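Local coordinates for protein NADPH-quinone reductase (Pediococcus pentosaceus ATCC 25745, PDB 3HA2) that is the flavodoxin-like part of a longer protein that probably binds FMN and probably passes electrons from NAD(P)H to quinones, at residues T3-A8 with S29-H34; Q18-A23 with R155-Y160; I55-P60 with L95-S100. All coordinates share one frame; numbering follows the deposited sequence.

Contact 1 of 3, residues T3-A8 with S29-H34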
loop_
_atom_site.group_PDB
_atom_site.type_symbol
_atom_site.label_atom_id
_atom_site.label_comp_id
_atom_site.label_asym_id
_atom_site.label_seq_id
_atom_site.Cartn_x
_atom_site.Cartn_y
_atom_site.Cartn_z
ATOM N N THR A 3 9.013 -22.564 5.169
ATOM C CA THR A 3 8.878 -21.229 4.574
ATOM C C THR A 3 7.759 -21.205 3.548
ATOM O O THR A 3 7.644 -22.107 2.714
ATOM C CB THR A 3 10.195 -20.804 3.888
ATOM O OG1 THR A 3 11.256 -20.841 4.843
ATOM C CG2 THR A 3 10.103 -19.401 3.304
ATOM N N LEU A 4 6.932 -20.161 3.632
ATOM C CA LEU A 4 5.852 -19.941 2.694
ATOM C C LEU A 4 6.178 -18.697 1.884
ATOM O O LEU A 4 6.384 -17.619 2.448
ATOM C CB LEU A 4 4.526 -19.712 3.466
ATOM C CG LEU A 4 3.270 -19.398 2.646
ATOM C CD1 LEU A 4 2.926 -20.536 1.660
ATOM C CD2 LEU A 4 2.089 -19.112 3.584
ATOM N N ILE A 5 6.217 -18.846 0.562
ATOM C CA ILE A 5 6.450 -17.709 -0.318
ATOM C C ILE A 5 5.137 -17.339 -1.011
ATOM O O ILE A 5 4.628 -18.092 -1.845
ATOM C CB ILE A 5 7.575 -17.989 -1.325
ATOM C CG1 ILE A 5 8.848 -18.455 -0.587
ATOM C CG2 ILE A 5 7.879 -16.724 -2.163
ATOM C CD1 ILE A 5 9.923 -18.922 -1.541
ATOM N N ILE A 6 4.597 -16.180 -0.629
ATOM C CA ILE A 6 3.376 -15.633 -1.232
ATOM C C ILE A 6 3.788 -14.832 -2.460
ATOM O O ILE A 6 4.387 -13.753 -2.345
ATOM C CB ILE A 6 2.630 -14.666 -0.276
ATOM C CG1 ILE A 6 2.337 -15.322 1.083
ATOM C CG2 ILE A 6 1.334 -14.146 -0.947
ATOM C CD1 ILE A 6 1.526 -16.602 0.995
ATOM N N VAL A 7 3.490 -15.388 -3.623
ATOM C CA VAL A 7 3.941 -14.828 -4.892
ATOM C C VAL A 7 2.808 -13.995 -5.454
ATOM O O VAL A 7 1.828 -14.534 -5.987
ATOM C CB VAL A 7 4.367 -15.940 -5.873
ATOM C CG1 VAL A 7 4.862 -15.358 -7.207
ATOM C CG2 VAL A 7 5.449 -16.791 -5.241
ATOM N N ALA A 8 2.944 -12.681 -5.309
ATOM C CA ALA A 8 1.886 -11.749 -5.663
ATOM C C ALA A 8 2.250 -10.944 -6.895
ATOM O O ALA A 8 2.160 -9.723 -6.884
ATOM C CB ALA A 8 1.563 -10.817 -4.490
ATOM N N SER A 29 12.384 -28.811 -0.140
ATOM C CA SER A 29 11.051 -29.344 0.138
ATOM C C SER A 29 10.322 -28.620 1.282
ATOM O O SER A 29 9.100 -28.718 1.400
ATOM C CB SER A 29 11.097 -30.859 0.368
ATOM O OG SER A 29 11.763 -31.165 1.576
ATOM N N ASN A 30 11.064 -27.884 2.104
ATOM C CA ASN A 30 10.460 -27.098 3.189
ATOM C C ASN A 30 9.988 -25.701 2.754
ATOM O O ASN A 30 9.384 -24.959 3.553
ATOM C CB ASN A 30 11.412 -27.003 4.384
ATOM C CG ASN A 30 12.722 -26.310 4.045
ATOM O OD1 ASN A 30 13.212 -26.379 2.914
ATOM N ND2 ASN A 30 13.296 -25.624 5.033
ATOM N N VAL A 31 10.267 -25.350 1.495
ATOM C CA VAL A 31 9.814 -24.076 0.910
ATOM C C VAL A 31 8.583 -24.303 0.031
ATOM O O VAL A 31 8.613 -25.149 -0.866
ATOM C CB VAL A 31 10.917 -23.405 0.061
ATOM C CG1 VAL A 31 10.390 -22.138 -0.562
ATOM C CG2 VAL A 31 12.135 -23.080 0.910
ATOM N N THR A 32 7.510 -23.555 0.306
ATOM C CA THR A 32 6.246 -23.652 -0.434
ATOM C C THR A 32 6.077 -22.428 -1.331
ATOM O O THR A 32 5.980 -21.287 -0.840
ATOM C CB THR A 32 5.018 -23.789 0.533
ATOM O OG1 THR A 32 5.125 -25.006 1.276
ATOM C CG2 THR A 32 3.671 -23.814 -0.230
ATOM N N TRP A 33 6.082 -22.667 -2.643
ATOM C CA TRP A 33 5.863 -21.615 -3.626
ATOM C C TRP A 33 4.347 -21.457 -3.840
ATOM O O TRP A 33 3.696 -22.343 -4.390
ATOM C CB TRP A 33 6.603 -21.982 -4.924
ATOM C CG TRP A 33 6.401 -21.051 -6.084
ATOM C CD1 TRP A 33 5.457 -21.166 -7.076
ATOM C CD2 TRP A 33 7.172 -19.885 -6.395
ATOM N NE1 TRP A 33 5.587 -20.128 -7.974
ATOM C CE2 TRP A 33 6.634 -19.332 -7.584
ATOM C CE3 TRP A 33 8.262 -19.245 -5.780
ATOM C CZ2 TRP A 33 7.148 -18.165 -8.175
ATOM C CZ3 TRP A 33 8.775 -18.088 -6.364
ATOM C CH2 TRP A 33 8.213 -17.558 -7.557
ATOM N N HIS A 34 3.797 -20.337 -3.383
ATOM C CA HIS A 34 2.345 -20.160 -3.326
ATOM C C HIS A 34 1.877 -18.947 -4.111
ATOM O O HIS A 34 1.818 -17.836 -3.567
ATOM C CB HIS A 34 1.843 -20.073 -1.885
ATOM C CG HIS A 34 0.347 -20.055 -1.779
ATOM N ND1 HIS A 34 -0.439 -21.121 -2.167
ATOM C CD2 HIS A 34 -0.506 -19.091 -1.359
ATOM C CE1 HIS A 34 -1.713 -20.822 -1.970
ATOM N NE2 HIS A 34 -1.782 -19.599 -1.476
#
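Val-7 CG2 sits over the indole of Trp-33, 3.4 Å from the centroid of the six-membered ring and 3° off its normal, a CH-pi contact. With CG anti to its own backbone N (chi1 176°), Trp-33 swings the indole across to the neighbouring strand, and Val-7 CG1 also meets its CZ2. Further along the same face, Ile-5 CD1 presses on Val-31 CG1 at 3.4 Å, closer than carbons usually pack. Helix 18-25, which connects the two strands, lies on this face too: Lys-22 touches the indole and Ile-25 touches Val-31, so the whole is the right-handed beta-alpha-beta crossover that opens the flavodoxin-like fold. On the face of Leu-4 and His-34, the two side chains lie side by side, Leu-4 CD1 against His-34 CB at 3.7 Å, while Ile-6 CD1 reaches the edge of the imidazole. His-34 NE2 is hydrogen-bonded to Glu-45. Between the faces, five backbone bonds tie the parallel strands. Thr-32 grips 3-8 twice, its N to Thr-3 O and its O from Ile-5 N, both at 2.8 Å. Val-7 N to His-34 O is straight at 177°, its donor well above the carbonyl plane. At the opposite end Thr-3 N bonds to Asn-30 O.

Contact 2 of 3, residues Q18-A23 with R155-Y160; sequences QPFFKA and RLLVAY
Phe-21 drives the edge of its ring into the face of Tyr-160, with the planes at 85° and the centroids 4.6 Å apart: a T-shaped stack between helices 18-25 and 150-165. The atom at the tip of the T is Phe-21 CD1, which stands 3.2 Å above the centre of the tyrosine ring. Two torsions set this up. Tyr-160 has CG anti to its backbone N, which sends the phenol out toward helix 18-25, whereas Phe-21 has CG anti to its carbonyl carbon and beside its backbone N.

The phenylalanine is held from a second side as well. Leu-157 CD2 lies over the centre of one ring face, 3.9 Å from the centroid and 6° off the normal, and Leu-156 CD2 meets the far tip of the ring at CZ, 3.6 Å away. Leu-157 also extends the contact to Phe-20, placing its CD1 beside that residue's CB. Phe-145 adds a further aromatic neighbour, its ring meeting those of both Phe-20 and Phe-21. The axes of the two segments pass 10.2 Å apart and cross at -52°, a distance bridged largely by side chains, although the backbone Phe-21 O also comes within 3.3 Å of Tyr-160 CE2.

Beyond the stack, Tyr-160 OH is hydrogen-bonded to Glu-58 OE1 of the sheet. An alanine at Tyr-160 would remove the ring under Phe-21 and this hydroxyl, and would probably loosen the helix pair while leaving the buried carboxylate less well satisfied.

No hydrogen bond joins the two helical segments. Their attachment therefore rests on shape and on ring edges and methyls laid against aromatic faces, and the single polar group of the central stack is spent on joining helix 150-165 to the strand beneath.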
loop_
_atom_site.group_PDB
_atom_site.type_symbol
_atom_site.label_atom_id
_atom_site.label_comp_id
_atom_site.label_asym_id
_atom_site.label_seq_id
_atom_site.Cartn_x
_atom_site.Cartn_y
_atom_site.Cartn_z
ATOM N N GLN A 18 9.853 -14.240 -12.502
ATOM C CA GLN A 18 9.411 -15.210 -11.499
ATOM C C GLN A 18 9.790 -16.679 -11.729
ATOM O O GLN A 18 10.125 -17.369 -10.759
ATOM C CB GLN A 18 7.918 -15.030 -11.204
ATOM C CG GLN A 18 7.637 -13.678 -10.576
ATOM C CD GLN A 18 8.525 -13.431 -9.377
ATOM O OE1 GLN A 18 8.310 -14.004 -8.319
ATOM N NE2 GLN A 18 9.551 -12.586 -9.548
ATOM N N PRO A 19 9.794 -17.161 -12.998
ATOM C CA PRO A 19 10.305 -18.517 -13.162
ATOM C C PRO A 19 11.729 -18.723 -12.634
ATOM O O PRO A 19 12.058 -19.833 -12.205
ATOM C CB PRO A 19 10.261 -18.738 -14.682
ATOM C CG PRO A 19 9.226 -17.780 -15.167
ATOM C CD PRO A 19 9.362 -16.587 -14.291
ATOM N N PHE A 20 12.565 -17.681 -12.673
ATOM C CA PHE A 20 13.948 -17.785 -12.169
ATOM C C PHE A 20 13.927 -18.085 -10.669
ATOM O O PHE A 20 14.709 -18.893 -10.175
ATOM C CB PHE A 20 14.728 -16.476 -12.373
ATOM C CG PHE A 20 15.172 -16.219 -13.788
ATOM C CD1 PHE A 20 16.429 -16.627 -14.220
ATOM C CD2 PHE A 20 14.359 -15.504 -14.668
ATOM C CE1 PHE A 20 16.864 -16.375 -15.525
ATOM C CE2 PHE A 20 14.784 -15.237 -15.972
ATOM C CZ PHE A 20 16.040 -15.677 -16.402
ATOM N N PHE A 21 13.047 -17.386 -9.956
ATOM C CA PHE A 21 12.941 -17.499 -8.502
ATOM C C PHE A 21 12.303 -18.834 -8.101
ATOM O O PHE A 21 12.755 -19.498 -7.168
ATOM C CB PHE A 21 12.186 -16.287 -7.947
ATOM C CG PHE A 21 12.997 -15.015 -8.000
ATOM C CD1 PHE A 21 13.701 -14.586 -6.886
ATOM C CD2 PHE A 21 13.110 -14.287 -9.182
ATOM C CE1 PHE A 21 14.487 -13.436 -6.927
ATOM C CE2 PHE A 21 13.893 -13.135 -9.239
ATOM C CZ PHE A 21 14.578 -12.709 -8.103
ATOM N N LYS A 22 11.276 -19.240 -8.839
ATOM C CA LYS A 22 10.627 -20.514 -8.577
ATOM C C LYS A 22 11.665 -21.614 -8.771
ATOM O O LYS A 22 11.832 -22.480 -7.904
ATOM C CB LYS A 22 9.411 -20.699 -9.502
ATOM C CG LYS A 22 8.596 -21.983 -9.307
ATOM C CD LYS A 22 7.580 -22.120 -10.455
ATOM C CE LYS A 22 6.447 -23.088 -10.177
ATOM N NZ LYS A 22 6.907 -24.464 -9.843
ATOM N N ALA A 23 12.397 -21.562 -9.887
ATOM C CA ALA A 23 13.390 -22.594 -10.170
ATOM C C ALA A 23 14.460 -22.661 -9.083
ATOM O O ALA A 23 14.980 -23.734 -8.795
ATOM C CB ALA A 23 14.033 -22.388 -11.550
ATOM N N ARG A 155 24.162 -14.619 -8.581
ATOM C CA ARG A 155 24.459 -14.217 -7.190
ATOM C C ARG A 155 23.213 -13.809 -6.418
ATOM O O ARG A 155 23.047 -14.133 -5.241
ATOM C CB ARG A 155 25.474 -13.064 -7.137
ATOM C CG ARG A 155 26.896 -13.462 -7.509
ATOM C CD ARG A 155 27.900 -12.345 -7.175
ATOM N NE ARG A 155 27.735 -11.172 -8.041
ATOM C CZ ARG A 155 28.343 -11.007 -9.215
ATOM N NH1 ARG A 155 29.175 -11.930 -9.683
ATOM N NH2 ARG A 155 28.115 -9.909 -9.924
ATOM N N LEU A 156 22.337 -13.078 -7.090
ATOM C CA LEU A 156 21.119 -12.613 -6.451
ATOM C C LEU A 156 20.235 -13.834 -6.127
ATOM O O LEU A 156 19.610 -13.898 -5.065
ATOM C CB LEU A 156 20.414 -11.617 -7.375
ATOM C CG LEU A 156 19.163 -10.915 -6.871
ATOM C CD1 LEU A 156 19.023 -9.596 -7.609
ATOM C CD2 LEU A 156 17.919 -11.788 -7.053
ATOM N N LEU A 157 20.227 -14.813 -7.028
ATOM C CA LEU A 157 19.441 -16.035 -6.823
ATOM C C LEU A 157 19.925 -16.884 -5.639
ATOM O O LEU A 157 19.107 -17.454 -4.934
ATOM C CB LEU A 157 19.280 -16.843 -8.122
ATOM C CG LEU A 157 18.389 -16.171 -9.188
ATOM C CD1 LEU A 157 18.485 -16.879 -10.534
ATOM C CD2 LEU A 157 16.915 -16.055 -8.723
ATOM N N VAL A 158 21.239 -16.928 -5.409
ATOM C CA VAL A 158 21.825 -17.522 -4.197
ATOM C C VAL A 158 21.414 -16.781 -2.913
ATOM O O VAL A 158 21.108 -17.409 -1.893
ATOM C CB VAL A 158 23.385 -17.573 -4.292
ATOM C CG1 VAL A 158 23.992 -18.062 -2.991
ATOM C CG2 VAL A 158 23.824 -18.471 -5.444
ATOM N N ALA A 159 21.410 -15.449 -2.958
ATOM C CA ALA A 159 20.931 -14.644 -1.831
ATOM C C ALA A 159 19.464 -14.966 -1.560
ATOM O O ALA A 159 19.041 -15.071 -0.409
ATOM C CB ALA A 159 21.121 -13.141 -2.103
ATOM N N TYR A 160 18.703 -15.136 -2.636
ATOM C CA TYR A 160 17.282 -15.497 -2.541
ATOM C C TYR A 160 17.071 -16.862 -1.877
ATOM O O TYR A 160 16.222 -17.013 -0.985
ATOM C CB TYR A 160 16.669 -15.463 -3.943
ATOM C CG TYR A 160 15.207 -15.868 -4.012
ATOM C CD1 TYR A 160 14.205 -15.045 -3.486
ATOM C CD2 TYR A 160 14.830 -17.070 -4.621
ATOM C CE1 TYR A 160 12.854 -15.418 -3.559
ATOM C CE2 TYR A 160 13.485 -17.453 -4.697
ATOM C CZ TYR A 160 12.507 -16.624 -4.167
ATOM O OH TYR A 160 11.180 -16.990 -4.273
#

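Contact 3 of 3, residues I55-P60 with L95-S100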
loop_
_atom_site.group_PDB
_atom_site.type_symbol
_atom_site.label_atom_id
_atom_site.label_comp_id
_atom_site.label_asym_id
_atom_site.label_seq_id
_atom_site.Cartn_x
_atom_site.Cartn_y
_atom_site.Cartn_z
ATOM N N ILE A 55 7.430 -16.312 6.498
ATOM C CA ILE A 55 6.466 -15.923 5.490
ATOM C C ILE A 55 7.133 -14.833 4.672
ATOM O O ILE A 55 7.516 -13.789 5.210
ATOM C CB ILE A 55 5.143 -15.349 6.109
ATOM C CG1 ILE A 55 4.633 -16.162 7.335
ATOM C CG2 ILE A 55 4.071 -15.180 5.026
ATOM C CD1 ILE A 55 4.345 -17.653 7.090
ATOM N N ILE A 56 7.283 -15.087 3.381
ATOM C CA ILE A 56 7.903 -14.123 2.495
ATOM C C ILE A 56 6.864 -13.597 1.513
ATOM O O ILE A 56 6.161 -14.370 0.863
ATOM C CB ILE A 56 9.092 -14.758 1.767
ATOM C CG1 ILE A 56 10.234 -14.992 2.767
ATOM C CG2 ILE A 56 9.522 -13.906 0.582
ATOM C CD1 ILE A 56 11.325 -15.933 2.263
ATOM N N LEU A 57 6.751 -12.282 1.424
ATOM C CA LEU A 57 5.853 -11.707 0.428
ATOM C C LEU A 57 6.703 -11.251 -0.731
ATOM O O LEU A 57 7.623 -10.442 -0.562
ATOM C CB LEU A 57 5.091 -10.522 0.995
ATOM C CG LEU A 57 4.405 -10.763 2.343
ATOM C CD1 LEU A 57 3.665 -9.463 2.730
ATOM C CD2 LEU A 57 3.466 -11.971 2.339
ATOM N N GLU A 58 6.381 -11.779 -1.905
ATOM C CA GLU A 58 7.195 -11.599 -3.108
ATOM C C GLU A 58 6.367 -10.888 -4.187
ATOM O O GLU A 58 5.385 -11.445 -4.733
ATOM C CB GLU A 58 7.677 -12.972 -3.594
ATOM C CG GLU A 58 8.522 -12.931 -4.842
ATOM C CD GLU A 58 9.355 -14.173 -5.025
ATOM O OE1 GLU A 58 9.760 -14.800 -4.015
ATOM O OE2 GLU A 58 9.619 -14.513 -6.197
ATOM N N PHE A 59 6.765 -9.661 -4.516
ATOM C CA PHE A 59 5.950 -8.847 -5.417
ATOM C C PHE A 59 6.748 -7.761 -6.139
ATOM O O PHE A 59 7.813 -7.357 -5.668
ATOM C CB PHE A 59 4.802 -8.207 -4.613
ATOM C CG PHE A 59 5.265 -7.347 -3.432
ATOM C CD1 PHE A 59 5.452 -7.897 -2.155
ATOM C CD2 PHE A 59 5.516 -5.986 -3.609
ATOM C CE1 PHE A 59 5.886 -7.101 -1.074
ATOM C CE2 PHE A 59 5.939 -5.180 -2.532
ATOM C CZ PHE A 59 6.120 -5.741 -1.263
ATOM N N PRO A 60 6.222 -7.275 -7.274
ATOM C CA PRO A 60 6.804 -6.103 -7.938
ATOM C C PRO A 60 6.314 -4.809 -7.303
ATOM O O PRO A 60 5.178 -4.720 -6.824
ATOM C CB PRO A 60 6.293 -6.235 -9.367
ATOM C CG PRO A 60 4.957 -6.892 -9.222
ATOM C CD PRO A 60 5.083 -7.833 -8.032
ATOM N N LEU A 95 8.718 -12.361 9.021
ATOM C CA LEU A 95 8.127 -11.774 7.818
ATOM C C LEU A 95 9.270 -11.269 6.954
ATOM O O LEU A 95 10.086 -10.480 7.424
ATOM C CB LEU A 95 7.210 -10.603 8.149
ATOM C CG LEU A 95 6.544 -9.960 6.917
ATOM C CD1 LEU A 95 5.580 -10.963 6.194
ATOM C CD2 LEU A 95 5.810 -8.655 7.264
ATOM N N GLY A 96 9.312 -11.729 5.708
ATOM C CA GLY A 96 10.301 -11.265 4.729
ATOM C C GLY A 96 9.605 -10.656 3.526
ATOM O O GLY A 96 8.424 -10.925 3.256
ATOM N N ILE A 97 10.350 -9.844 2.793
ATOM C CA ILE A 97 9.839 -9.144 1.624
ATOM C C ILE A 97 10.851 -9.317 0.507
ATOM O O ILE A 97 12.037 -8.973 0.674
ATOM C CB ILE A 97 9.666 -7.621 1.927
ATOM C CG1 ILE A 97 8.687 -7.393 3.096
ATOM C CG2 ILE A 97 9.274 -6.852 0.628
ATOM C CD1 ILE A 97 7.251 -7.783 2.816
ATOM N N VAL A 98 10.413 -9.885 -0.615
ATOM C CA VAL A 98 11.234 -9.901 -1.839
ATOM C C VAL A 98 10.542 -8.968 -2.833
ATOM O O VAL A 98 9.547 -9.351 -3.447
ATOM C CB VAL A 98 11.392 -11.327 -2.416
ATOM C CG1 VAL A 98 12.245 -11.304 -3.729
ATOM C CG2 VAL A 98 12.063 -12.236 -1.362
ATOM N N VAL A 99 11.049 -7.734 -2.951
ATOM C CA VAL A 99 10.386 -6.701 -3.751
ATOM C C VAL A 99 11.208 -6.360 -4.982
ATOM O O VAL A 99 12.388 -6.047 -4.876
ATOM C CB VAL A 99 10.040 -5.420 -2.900
ATOM C CG1 VAL A 99 11.294 -4.835 -2.191
ATOM C CG2 VAL A 99 9.351 -4.378 -3.765
ATOM N N SER A 100 10.597 -6.471 -6.155
ATOM C CA SER A 100 11.347 -6.246 -7.381
ATOM C C SER A 100 10.949 -4.903 -7.990
ATOM O O SER A 100 9.792 -4.456 -7.847
ATOM C CB SER A 100 11.168 -7.421 -8.351
ATOM O OG SER A 100 9.816 -7.549 -8.713
#
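Strands 55-60 and 95-100 run parallel, their axes 4.5 Å apart and turned by 17°, in register from Ile-55 with Leu-95 to Pro-60 with Ser-100. Five backbone hydrogen bonds alternate between them, among them Gly-96 N to Ile-55 O at 2.8 Å and Phe-59 N to Val-98 O at 3.0 Å, the latter nearly along the C=O axis. CA-H...O contacts fill the intervals, as from Glu-58 CA to Val-98 O. This is the middle of the five-stranded parallel sheet of the flavodoxin-like fold, with helix 123-131 covering the face of Leu-57 and Ile-97. There Phe-59, its CG in the crowded position between backbone N and carbonyl carbon (chi1 57°), lays its ring along the neighbouring strand: CE1 reaches Ile-97 CG2, and CE2 reaches Val-99 CG2 at 3.7 Å. Ile-97 CD1 meets Leu-57 CB, whose neighbour CG touches Leu-95 CD1. On the other face, Gly-96 has no side chain beside Ile-56, where a beta carbon would come tightly against CG1; the other branch, Ile-56 CG2, packs on Val-98 CG2, 3.6 Å away. Glu-58, whose OE1 is taken by Tyr-160, extends alongside Val-98. At the C-terminal end, Ser-100 OG lies 3.4 Å from Pro-60 CA.

Contacts 1 and 3 belong to one parallel sheet, in which strands 3-7 and 54-60 are neighbours; their centres lie about 11 Å apart, and the backbone bond from Ile-6 N to Ile-56 O helps sew them together. Contact 2 lies about 13 Å from the centre of each, in one helical layer. Along the chain, contact 1 closes before contact 3 opens, whereas contact 2 starts inside the crossover of contact 1, between 3-8 and 29-34, and brackets the whole of contact 3. Glu-58, with Trp-33 and Tyr-160 beside it, is where all three converge. The result is a layered alpha/beta domain whose first and last helices pack together on one side of the sheet.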